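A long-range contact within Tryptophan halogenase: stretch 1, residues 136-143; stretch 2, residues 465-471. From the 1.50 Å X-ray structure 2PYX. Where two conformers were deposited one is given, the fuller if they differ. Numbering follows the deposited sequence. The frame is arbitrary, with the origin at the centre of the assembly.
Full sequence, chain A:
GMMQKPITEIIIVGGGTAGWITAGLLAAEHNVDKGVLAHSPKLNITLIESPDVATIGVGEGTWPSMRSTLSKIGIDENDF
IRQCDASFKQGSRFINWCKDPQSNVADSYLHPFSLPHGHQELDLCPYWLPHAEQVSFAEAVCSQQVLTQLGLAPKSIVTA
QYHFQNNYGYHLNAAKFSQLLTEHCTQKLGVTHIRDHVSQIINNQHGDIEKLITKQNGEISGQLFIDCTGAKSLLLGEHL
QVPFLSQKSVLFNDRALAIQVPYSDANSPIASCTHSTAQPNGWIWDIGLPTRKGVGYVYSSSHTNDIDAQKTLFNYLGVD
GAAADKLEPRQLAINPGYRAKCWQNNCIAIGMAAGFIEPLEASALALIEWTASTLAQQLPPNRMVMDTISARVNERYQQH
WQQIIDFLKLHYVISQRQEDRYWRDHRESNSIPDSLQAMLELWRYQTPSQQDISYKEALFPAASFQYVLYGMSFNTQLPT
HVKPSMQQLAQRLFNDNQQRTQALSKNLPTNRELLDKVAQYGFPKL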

# COMPACT_ATOMS: atom_id res chain seq x y z
N SER A 136 18.84 -6.74 16.87
CA SER A 136 18.00 -6.93 15.68
C SER A 136 18.53 -6.14 14.53
O SER A 136 19.14 -5.10 14.69
N PHE A 137 18.28 -6.64 13.32
CA PHE A 137 18.61 -5.89 12.14
C PHE A 137 18.00 -4.48 12.19
O PHE A 137 18.70 -3.49 11.98
N ALA A 138 16.72 -4.37 12.49
CA ALA A 138 16.08 -3.05 12.46
C ALA A 138 16.67 -2.10 13.51
O ALA A 138 16.94 -0.93 13.20
N GLU A 139 16.92 -2.60 14.71
CA GLU A 139 17.60 -1.71 15.67
C GLU A 139 18.99 -1.28 15.21
O GLU A 139 19.39 -0.12 15.46
N ALA A 140 19.72 -2.19 14.56
CA ALA A 140 21.08 -1.91 14.14
C ALA A 140 21.16 -0.85 13.05
O ALA A 140 22.15 -0.11 12.99
N VAL A 141 20.14 -0.75 12.17
CA VAL A 141 20.27 0.05 10.95
C VAL A 141 19.28 1.19 10.83
O VAL A 141 19.37 1.98 9.91
N CYS A 142 18.33 1.29 11.74
CA CYS A 142 17.40 2.40 11.66
C CYS A 142 17.01 2.85 13.05
O CYS A 142 17.34 2.21 14.03
N SER A 143 16.40 4.02 13.12
CA SER A 143 15.96 4.55 14.41
C SER A 143 14.50 4.23 14.69
O SER A 143 14.04 4.28 15.82
N PHE A 465 12.95 -6.51 1.79
CA PHE A 465 13.21 -7.93 1.87
C PHE A 465 14.14 -8.23 3.02
O PHE A 465 13.95 -9.22 3.75
N GLN A 466 15.16 -7.41 3.23
CA GLN A 466 16.05 -7.60 4.37
C GLN A 466 15.30 -7.47 5.69
O GLN A 466 15.49 -8.27 6.61
N TYR A 467 14.45 -6.46 5.80
CA TYR A 467 13.75 -6.23 7.07
C TYR A 467 12.86 -7.43 7.43
O TYR A 467 12.77 -7.81 8.59
N VAL A 468 12.16 -7.99 6.44
CA VAL A 468 11.31 -9.14 6.70
C VAL A 468 12.15 -10.39 6.93
O VAL A 468 11.95 -11.11 7.93
N LEU A 469 13.09 -10.68 6.04
CA LEU A 469 13.89 -11.90 6.15
C LEU A 469 14.56 -11.98 7.51
O LEU A 469 14.51 -13.01 8.19
N TYR A 470 15.25 -10.91 7.89
CA TYR A 470 16.01 -10.90 9.14
C TYR A 470 15.17 -10.52 10.34
O TYR A 470 15.51 -10.89 11.47
N GLY A 471 14.07 -9.81 10.14
CA GLY A 471 13.09 -9.67 11.20
C GLY A 471 12.63 -11.02 11.72
O GLY A 471 12.39 -11.18 12.94

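Packing of the short helix 137-141 against helix 465-471, two elements whose touching residues are at least 325 apart in sequence and whose axes run at 133° and approach to 10.3 Å. Phe137 is the main contributor from the first stretch: its CA-to-CB bond points toward the second helix, and chi1 t (177°) carries the ring along that helix, so that CB lies 4.0 Å from Tyr470 CB, CE2 3.5 Å from Tyr467 CD1 and CZ 3.6 Å from Gln466 OE1. Tyr467 leaves its backbone sideways, but chi1 m (-78°) brings its ring back to the first stretch. The two rings meet obliquely, centroids 5.2 Å apart and planes at 52°. Beyond Phe137, the Tyr467 ring takes Ala138 CA at its edge (4.3 Å from CE1) and Val141 CG2 4.0 Å from CE1, while Cys142 CB lies 3.8 Å from Tyr467 OH; that hydroxyl is hydrogen-bonded elsewhere in the structure. Val141 (m) and Cys142 (p) both point toward the second stretch, as do Gln466 and Tyr470, both m, toward the first. No direct hydrogen bond crosses the contact. Instead a water bridges the backbones, accepting from Phe137 N (3.0 Å) and donating to Tyr470 O (2.8 Å), and so serves an amide in the helix's first turn. Ser136, chi1 p, turns OG back to cap the helix, accepting from Glu139 N at 3.0 Å.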

# COMPACT_ATOMS: atom_id res chain seq x y z
CB SER A 136 16.55 -6.54 15.95
OG SER A 136 16.40 -5.16 16.18
CB PHE A 137 18.12 -6.66 10.91
CG PHE A 137 18.34 -5.95 9.60
CD1 PHE A 137 19.61 -5.57 9.18
CD2 PHE A 137 17.26 -5.64 8.79
CE1 PHE A 137 19.79 -4.91 7.96
CE2 PHE A 137 17.43 -5.01 7.58
CZ PHE A 137 18.68 -4.61 7.17
CB ALA A 138 14.60 -3.15 12.64
CB GLU A 139 17.68 -2.37 17.03
CG GLU A 139 18.24 -1.38 18.08
CD GLU A 139 18.22 -1.91 19.51
OE1 GLU A 139 17.44 -2.83 19.82
OE2 GLU A 139 19.02 -1.38 20.32
CB ALA A 140 21.78 -3.17 13.68
CB VAL A 141 20.18 -0.80 9.65
CG1 VAL A 141 21.18 -1.93 9.65
CG2 VAL A 141 18.77 -1.32 9.45
CB CYS A 142 16.15 2.07 10.80
SG CYS A 142 14.85 1.11 11.67
CB SER A 143 16.20 6.07 14.50
OG SER A 143 15.44 6.77 13.53
CB PHE A 465 13.75 -8.46 0.54
CG PHE A 465 12.71 -8.49 -0.54
CD1 PHE A 465 12.42 -7.35 -1.26
CD2 PHE A 465 11.98 -9.64 -0.79
CE1 PHE A 465 11.44 -7.37 -2.25
CE2 PHE A 465 11.01 -9.67 -1.76
CZ PHE A 465 10.74 -8.53 -2.50
CB GLN A 466 17.17 -6.55 4.33
CG GLN A 466 18.06 -6.67 3.09
CD GLN A 466 19.03 -5.52 2.93
OE1 GLN A 466 18.88 -4.46 3.57
NE2 GLN A 466 20.07 -5.73 2.11
CB TYR A 467 12.88 -5.00 7.01
CG TYR A 467 13.61 -3.71 7.14
CD1 TYR A 467 14.42 -3.44 8.26
CD2 TYR A 467 13.43 -2.70 6.22
CE1 TYR A 467 15.06 -2.18 8.40
CE2 TYR A 467 14.07 -1.42 6.39
CZ TYR A 467 14.88 -1.19 7.47
OH TYR A 467 15.48 0.06 7.62
CB VAL A 468 10.26 -9.34 5.58
CG1 VAL A 468 9.50 -10.68 5.78
CG2 VAL A 468 9.27 -8.19 5.60
CB LEU A 469 14.92 -11.94 5.02
CG LEU A 469 15.64 -13.24 4.74
CD1 LEU A 469 14.71 -14.31 4.21
CD2 LEU A 469 16.75 -13.05 3.72
CB TYR A 470 17.27 -10.07 8.99
CG TYR A 470 18.15 -10.65 7.90
CD1 TYR A 470 18.60 -11.98 7.92
CD2 TYR A 470 18.44 -9.91 6.76
CE1 TYR A 470 19.31 -12.54 6.89
CE2 TYR A 470 19.19 -10.47 5.71
CZ TYR A 470 19.62 -11.77 5.77
OH TYR A 470 20.33 -12.33 4.73
O HOH W 1 16.26 -8.89 13.29